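Nitrite oxidoreductase subunit A (Kuenenia stuttgartiensis, PDB 7B04) is a subunit of the molybdopterin oxidoreductase family that carries a molybdenum atom, MD1 and an iron-sulfur cluster. Local coordinates at residues Tyr133-Asp146 with Lys158-Ala172. Residues are numbered along the deposited sequence; the frame is centred on the assembly and turned at random. Where two conformers were deposited one is given.
Sequences YPLIRKGWKRWADD and KYMFDNRGNDELLRA
R137 and D167 both send CG anti to the backbone N, and a bend at chi3 of R137 (58°) turns its guanidinium back to the carboxylate. The resulting salt bridge, NH1 of R137 to OD2 of D167 at 2.7 Å, is bent at NH1 (129°) and so weak as a hydrogen bond. Straighter is the bond from R137 NH1 to Y159 O, 3.0 Å at 169° and in the guanidinium plane. OD2 of D167 also accepts G139 N at 2.7 Å through its syn lone pair, so one oxygen serves both the arginine and the first turn of helix 138-145. R164 CG lies over one guanidinium face, and D692 pairs with both R137 and R164. Beyond the helix start, CB of W143 sits over the Y159 ring, 3.8 Å from its centroid; F161 turns its edge to the face of W143. The phenol OH of Y159 donates to D146 OD2 at 2.6 Å. Before the helix, strands 135-137 and 169-171 pair antiparallel, I136 and L170 exchanging both backbone bonds, at the edge of a mixed sheet. D167 and D692 together probably offset the charge of R137, and D167 also ties the start of helix 138-145 to segment 158-172.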
loop_
_atom_site.group_PDB
_atom_site.type_symbol
_atom_site.label_atom_id
_atom_site.label_comp_id
_atom_site.label_asym_id
_atom_site.label_seq_id
_atom_site.Cartn_x
_atom_site.Cartn_y
_atom_site.Cartn_z
ATOM N N TYR B 133 25.132 -0.643 11.886
ATOM C CA TYR B 133 26.081 -1.249 12.808
ATOM C C TYR B 133 25.404 -1.386 14.163
ATOM O O TYR B 133 24.429 -0.678 14.446
ATOM C CB TYR B 133 27.355 -0.396 12.923
ATOM C CG TYR B 133 27.088 1.093 13.015
ATOM C CD1 TYR B 133 27.145 1.902 11.888
ATOM C CD2 TYR B 133 26.769 1.687 14.229
ATOM C CE1 TYR B 133 26.900 3.261 11.967
ATOM C CE2 TYR B 133 26.526 3.045 14.318
ATOM C CZ TYR B 133 26.591 3.828 13.185
ATOM O OH TYR B 133 26.345 5.179 13.271
ATOM N N PRO B 134 25.882 -2.297 15.015
ATOM C CA PRO B 134 25.251 -2.475 16.329
ATOM C C PRO B 134 25.276 -1.191 17.143
ATOM O O PRO B 134 26.236 -0.420 17.096
ATOM C CB PRO B 134 26.097 -3.575 16.980
ATOM C CG PRO B 134 26.679 -4.326 15.833
ATOM C CD PRO B 134 26.934 -3.300 14.769
ATOM N N LEU B 135 24.203 -0.970 17.897
ATOM C CA LEU B 135 24.036 0.237 18.690
ATOM C C LEU B 135 23.817 -0.115 20.154
ATOM O O LEU B 135 23.116 -1.080 20.476
ATOM C CB LEU B 135 22.855 1.073 18.188
ATOM C CG LEU B 135 22.976 1.690 16.797
ATOM C CD1 LEU B 135 21.660 2.331 16.385
ATOM C CD2 LEU B 135 24.098 2.707 16.778
ATOM N N ILE B 136 24.426 0.674 21.035
ATOM C CA ILE B 136 24.191 0.598 22.470
ATOM C C ILE B 136 23.980 2.017 22.979
ATOM O O ILE B 136 24.664 2.951 22.546
ATOM C CB ILE B 136 25.356 -0.098 23.210
ATOM C CG1 ILE B 136 25.056 -0.208 24.707
ATOM C CG2 ILE B 136 26.673 0.628 22.968
ATOM C CD1 ILE B 136 26.050 -1.062 25.468
ATOM N N ARG B 137 23.021 2.183 23.885
ATOM C CA ARG B 137 22.704 3.507 24.401
ATOM C C ARG B 137 23.749 3.936 25.422
ATOM O O ARG B 137 24.214 3.130 26.235
ATOM C CB ARG B 137 21.310 3.523 25.025
ATOM C CG ARG B 137 20.814 4.916 25.373
ATOM C CD ARG B 137 19.395 4.867 25.894
ATOM N NE ARG B 137 19.300 4.006 27.065
ATOM C CZ ARG B 137 19.620 4.381 28.298
ATOM N NH1 ARG B 137 20.052 5.613 28.537
ATOM N NH2 ARG B 137 19.504 3.521 29.294
ATOM N N LYS B 138 24.116 5.218 25.372
ATOM C CA LYS B 138 25.194 5.720 26.219
ATOM C C LYS B 138 24.860 5.561 27.699
ATOM O O LYS B 138 25.698 5.113 28.489
ATOM C CB LYS B 138 25.484 7.185 25.889
ATOM C CG LYS B 138 26.658 7.765 26.662
ATOM C CD LYS B 138 26.868 9.238 26.346
ATOM C CE LYS B 138 28.130 9.766 27.011
ATOM N NZ LYS B 138 28.033 9.730 28.497
ATOM N N GLY B 139 23.637 5.913 28.092
ATOM C CA GLY B 139 23.279 5.812 29.497
ATOM C C GLY B 139 23.065 4.402 30.004
ATOM O O GLY B 139 22.853 4.227 31.208
ATOM N N TRP B 140 23.157 3.395 29.139
ATOM C CA TRP B 140 23.122 2.011 29.590
ATOM C C TRP B 140 24.515 1.413 29.652
ATOM O O TRP B 140 24.834 0.681 30.594
ATOM C CB TRP B 140 22.242 1.157 28.675
ATOM C CG TRP B 140 21.878 -0.166 29.284
ATOM C CD1 TRP B 140 20.739 -0.466 29.973
ATOM C CD2 TRP B 140 22.669 -1.363 29.277
ATOM N NE1 TRP B 140 20.766 -1.777 30.386
ATOM C CE2 TRP B 140 21.941 -2.349 29.972
ATOM C CE3 TRP B 140 23.918 -1.698 28.745
ATOM C CZ2 TRP B 140 22.421 -3.646 30.150
ATOM C CZ3 TRP B 140 24.394 -2.983 28.926
ATOM C CH2 TRP B 140 23.647 -3.942 29.620
ATOM N N LYS B 141 25.348 1.716 28.655
ATOM C CA LYS B 141 26.756 1.352 28.729
ATOM C C LYS B 141 27.410 2.021 29.930
ATOM O O LYS B 141 28.270 1.428 30.592
ATOM C CB LYS B 141 27.453 1.745 27.428
ATOM C CG LYS B 141 28.933 1.437 27.367
ATOM C CD LYS B 141 29.492 1.843 26.013
ATOM C CE LYS B 141 30.899 1.318 25.806
ATOM N NZ LYS B 141 31.852 1.880 26.801
ATOM N N ARG B 142 27.015 3.264 30.221
ATOM C CA ARG B 142 27.483 3.945 31.425
ATOM C C ARG B 142 27.072 3.179 32.677
ATOM O O ARG B 142 27.880 2.975 33.591
ATOM C CB ARG B 142 26.930 5.371 31.464
ATOM C CG ARG B 142 27.852 6.397 32.102
ATOM C CD ARG B 142 27.174 7.759 32.231
ATOM N NE ARG B 142 25.857 7.797 31.597
ATOM C CZ ARG B 142 25.378 8.846 30.934
ATOM N NH1 ARG B 142 26.107 9.946 30.814
ATOM N NH2 ARG B 142 24.169 8.797 30.391
ATOM N N TRP B 143 25.810 2.748 32.731
ATOM C CA TRP B 143 25.323 1.982 33.872
ATOM C C TRP B 143 26.044 0.644 33.988
ATOM O O TRP B 143 26.358 0.192 35.096
ATOM C CB TRP B 143 23.812 1.789 33.739
ATOM C CG TRP B 143 23.177 0.975 34.814
ATOM C CD1 TRP B 143 23.175 1.239 36.149
ATOM C CD2 TRP B 143 22.424 -0.229 34.641
ATOM N NE1 TRP B 143 22.477 0.266 36.823
ATOM C CE2 TRP B 143 22.005 -0.647 35.918
ATOM C CE3 TRP B 143 22.067 -0.999 33.529
ATOM C CZ2 TRP B 143 21.250 -1.800 36.116
ATOM C CZ3 TRP B 143 21.317 -2.142 33.727
ATOM C CH2 TRP B 143 20.915 -2.532 35.009
ATOM N N ALA B 144 26.321 -0.001 32.852
ATOM C CA ALA B 144 27.059 -1.260 32.868
ATOM C C ALA B 144 28.512 -1.063 33.284
ATOM O O ALA B 144 29.109 -1.966 33.880
ATOM C CB ALA B 144 26.986 -1.928 31.496
ATOM N N ASP B 145 29.093 0.101 32.990
ATOM C CA ASP B 145 30.496 0.335 33.313
ATOM C C ASP B 145 30.695 0.752 34.762
ATOM O O ASP B 145 31.811 0.632 35.281
ATOM C CB ASP B 145 31.084 1.409 32.394
ATOM C CG ASP B 145 31.269 0.923 30.971
ATOM O OD1 ASP B 145 31.479 -0.292 30.778
ATOM O OD2 ASP B 145 31.208 1.759 30.045
ATOM N N ASP B 146 29.647 1.234 35.423
ATOM C CA ASP B 146 29.727 1.617 36.824
ATOM C C ASP B 146 29.418 0.461 37.766
ATOM O O ASP B 146 29.361 0.669 38.982
ATOM C CB ASP B 146 28.774 2.786 37.105
ATOM C CG ASP B 146 29.210 4.069 36.422
ATOM O OD1 ASP B 146 30.426 4.240 36.195
ATOM O OD2 ASP B 146 28.338 4.908 36.115
ATOM N N LYS B 158 19.873 9.579 36.214
ATOM C CA LYS B 158 21.320 9.731 35.925
ATOM C C LYS B 158 21.724 8.933 34.698
ATOM O O LYS B 158 22.429 9.465 33.885
ATOM C CB LYS B 158 22.119 9.163 37.091
ATOM C CG LYS B 158 23.583 8.932 36.799
ATOM C CD LYS B 158 24.377 9.000 38.038
ATOM C CE LYS B 158 25.784 8.512 37.873
ATOM N NZ LYS B 158 26.092 7.548 38.945
ATOM N N TYR B 159 21.316 7.677 34.628
ATOM C CA TYR B 159 21.573 6.861 33.451
ATOM C C TYR B 159 20.460 6.960 32.415
ATOM O O TYR B 159 20.468 6.208 31.435
ATOM C CB TYR B 159 21.793 5.407 33.869
ATOM C CG TYR B 159 22.944 5.228 34.836
ATOM C CD1 TYR B 159 24.260 5.360 34.413
ATOM C CD2 TYR B 159 22.714 4.938 36.176
ATOM C CE1 TYR B 159 25.314 5.202 35.294
ATOM C CE2 TYR B 159 23.762 4.778 37.065
ATOM C CZ TYR B 159 25.059 4.910 36.618
ATOM O OH TYR B 159 26.105 4.752 37.497
ATOM N N MET B 160 19.496 7.859 32.627
ATOM C CA MET B 160 18.515 8.237 31.611
ATOM C C MET B 160 17.628 7.060 31.210
ATOM O O MET B 160 17.434 6.775 30.027
ATOM C CB MET B 160 19.202 8.848 30.387
ATOM C CG MET B 160 19.904 10.165 30.664
ATOM S SD MET B 160 20.683 10.854 29.193
ATOM C CE MET B 160 21.519 12.279 29.883
ATOM N N PHE B 161 17.077 6.373 32.211
ATOM C CA PHE B 161 16.058 5.372 31.916
ATOM C C PHE B 161 14.681 6.009 31.791
ATOM O O PHE B 161 13.841 5.518 31.027
ATOM C CB PHE B 161 16.026 4.284 32.993
ATOM C CG PHE B 161 17.201 3.341 32.956
ATOM C CD1 PHE B 161 18.350 3.651 32.250
ATOM C CD2 PHE B 161 17.142 2.128 33.617
ATOM C CE1 PHE B 161 19.423 2.778 32.224
ATOM C CE2 PHE B 161 18.210 1.251 33.582
ATOM C CZ PHE B 161 19.349 1.577 32.887
ATOM N N ASP B 162 14.439 7.097 32.522
ATOM C CA ASP B 162 13.181 7.823 32.395
ATOM C C ASP B 162 13.141 8.656 31.120
ATOM O O ASP B 162 12.069 8.826 30.528
ATOM C CB ASP B 162 12.958 8.718 33.615
ATOM C CG ASP B 162 14.061 9.745 33.798
ATOM O OD1 ASP B 162 15.127 9.604 33.163
ATOM O OD2 ASP B 162 13.853 10.701 34.574
ATOM N N ASN B 163 14.285 9.183 30.693
ATOM C CA ASN B 163 14.406 9.959 29.462
ATOM C C ASN B 163 15.400 9.239 28.554
ATOM O O ASN B 163 16.591 9.559 28.541
ATOM C CB ASN B 163 14.846 11.393 29.766
ATOM C CG ASN B 163 14.728 12.309 28.564
ATOM O OD1 ASN B 163 14.322 11.885 27.481
ATOM N ND2 ASN B 163 15.083 13.576 28.749
ATOM N N ARG B 164 14.902 8.267 27.791
ATOM C CA ARG B 164 15.720 7.536 26.832
ATOM C C ARG B 164 15.714 8.163 25.445
ATOM O O ARG B 164 16.464 7.706 24.574
ATOM C CB ARG B 164 15.243 6.085 26.709
ATOM C CG ARG B 164 15.676 5.150 27.824
ATOM C CD ARG B 164 15.381 3.708 27.428
ATOM N NE ARG B 164 15.845 2.735 28.412
ATOM C CZ ARG B 164 15.064 2.173 29.331
ATOM N NH1 ARG B 164 13.778 2.487 29.392
ATOM N NH2 ARG B 164 15.570 1.294 30.187
ATOM N N GLY B 165 14.903 9.193 25.219
ATOM C CA GLY B 165 14.782 9.770 23.896
ATOM C C GLY B 165 15.679 10.969 23.682
ATOM O O GLY B 165 15.777 11.488 22.565
ATOM N N ASN B 166 16.339 11.420 24.748
ATOM C CA ASN B 166 17.324 12.488 24.666
ATOM C C ASN B 166 18.732 11.993 24.962
ATOM O O ASN B 166 19.646 12.808 25.131
ATOM C CB ASN B 166 16.948 13.632 25.610
ATOM C CG ASN B 166 15.674 14.335 25.188
ATOM O OD1 ASN B 166 14.663 14.288 25.889
ATOM N ND2 ASN B 166 15.713 14.987 24.031
ATOM N N ASP B 167 18.928 10.679 25.026
ATOM C CA ASP B 167 20.252 10.099 25.166
ATOM C C ASP B 167 20.806 9.809 23.773
ATOM O O ASP B 167 20.189 10.133 22.757
ATOM C CB ASP B 167 20.186 8.842 26.034
ATOM C CG ASP B 167 21.535 8.448 26.602
ATOM O OD1 ASP B 167 22.537 9.127 26.297
ATOM O OD2 ASP B 167 21.589 7.460 27.362
ATOM N N GLU B 168 21.978 9.188 23.710
ATOM C CA GLU B 168 22.657 8.957 22.444
ATOM C C GLU B 168 22.878 7.469 22.223
ATOM O O GLU B 168 23.239 6.738 23.149
ATOM C CB GLU B 168 23.998 9.696 22.397
ATOM C CG GLU B 168 24.683 9.642 21.044
ATOM C CD GLU B 168 25.974 10.431 21.012
ATOM O OE1 GLU B 168 26.351 10.994 22.062
ATOM O OE2 GLU B 168 26.611 10.488 19.939
ATOM N N LEU B 169 22.658 7.028 20.986
ATOM C CA LEU B 169 22.935 5.655 20.585
ATOM C C LEU B 169 24.323 5.604 19.960
ATOM O O LEU B 169 24.563 6.217 18.915
ATOM C CB LEU B 169 21.875 5.154 19.607
ATOM C CG LEU B 169 20.473 4.995 20.198
ATOM C CD1 LEU B 169 19.460 4.707 19.106
ATOM C CD2 LEU B 169 20.455 3.901 21.255
ATOM N N LEU B 170 25.229 4.875 20.600
ATOM C CA LEU B 170 26.626 4.802 20.200
ATOM C C LEU B 170 26.898 3.531 19.405
ATOM O O LEU B 170 26.192 2.528 19.525
ATOM C CB LEU B 170 27.535 4.856 21.431
ATOM C CG LEU B 170 27.362 6.096 22.308
ATOM C CD1 LEU B 170 28.198 5.981 23.575
ATOM C CD2 LEU B 170 27.723 7.355 21.531
ATOM N N ARG B 171 27.943 3.586 18.582
ATOM C CA ARG B 171 28.335 2.415 17.814
ATOM C C ARG B 171 29.008 1.390 18.716
ATOM O O ARG B 171 29.773 1.737 19.618
ATOM C CB ARG B 171 29.290 2.811 16.684
ATOM C CG ARG B 171 29.761 1.635 15.837
ATOM C CD ARG B 171 30.904 2.003 14.904
ATOM N NE ARG B 171 31.314 0.859 14.092
ATOM C CZ ARG B 171 30.972 0.685 12.820
ATOM N NH1 ARG B 171 30.221 1.588 12.208
ATOM N NH2 ARG B 171 31.385 -0.387 12.158
ATOM N N ALA B 172 28.718 0.118 18.467
ATOM C CA ALA B 172 29.363 -0.974 19.170
ATOM C C ALA B 172 29.811 -2.021 18.166
ATOM O O ALA B 172 29.163 -2.238 17.137
ATOM C CB ALA B 172 28.425 -1.608 20.208
#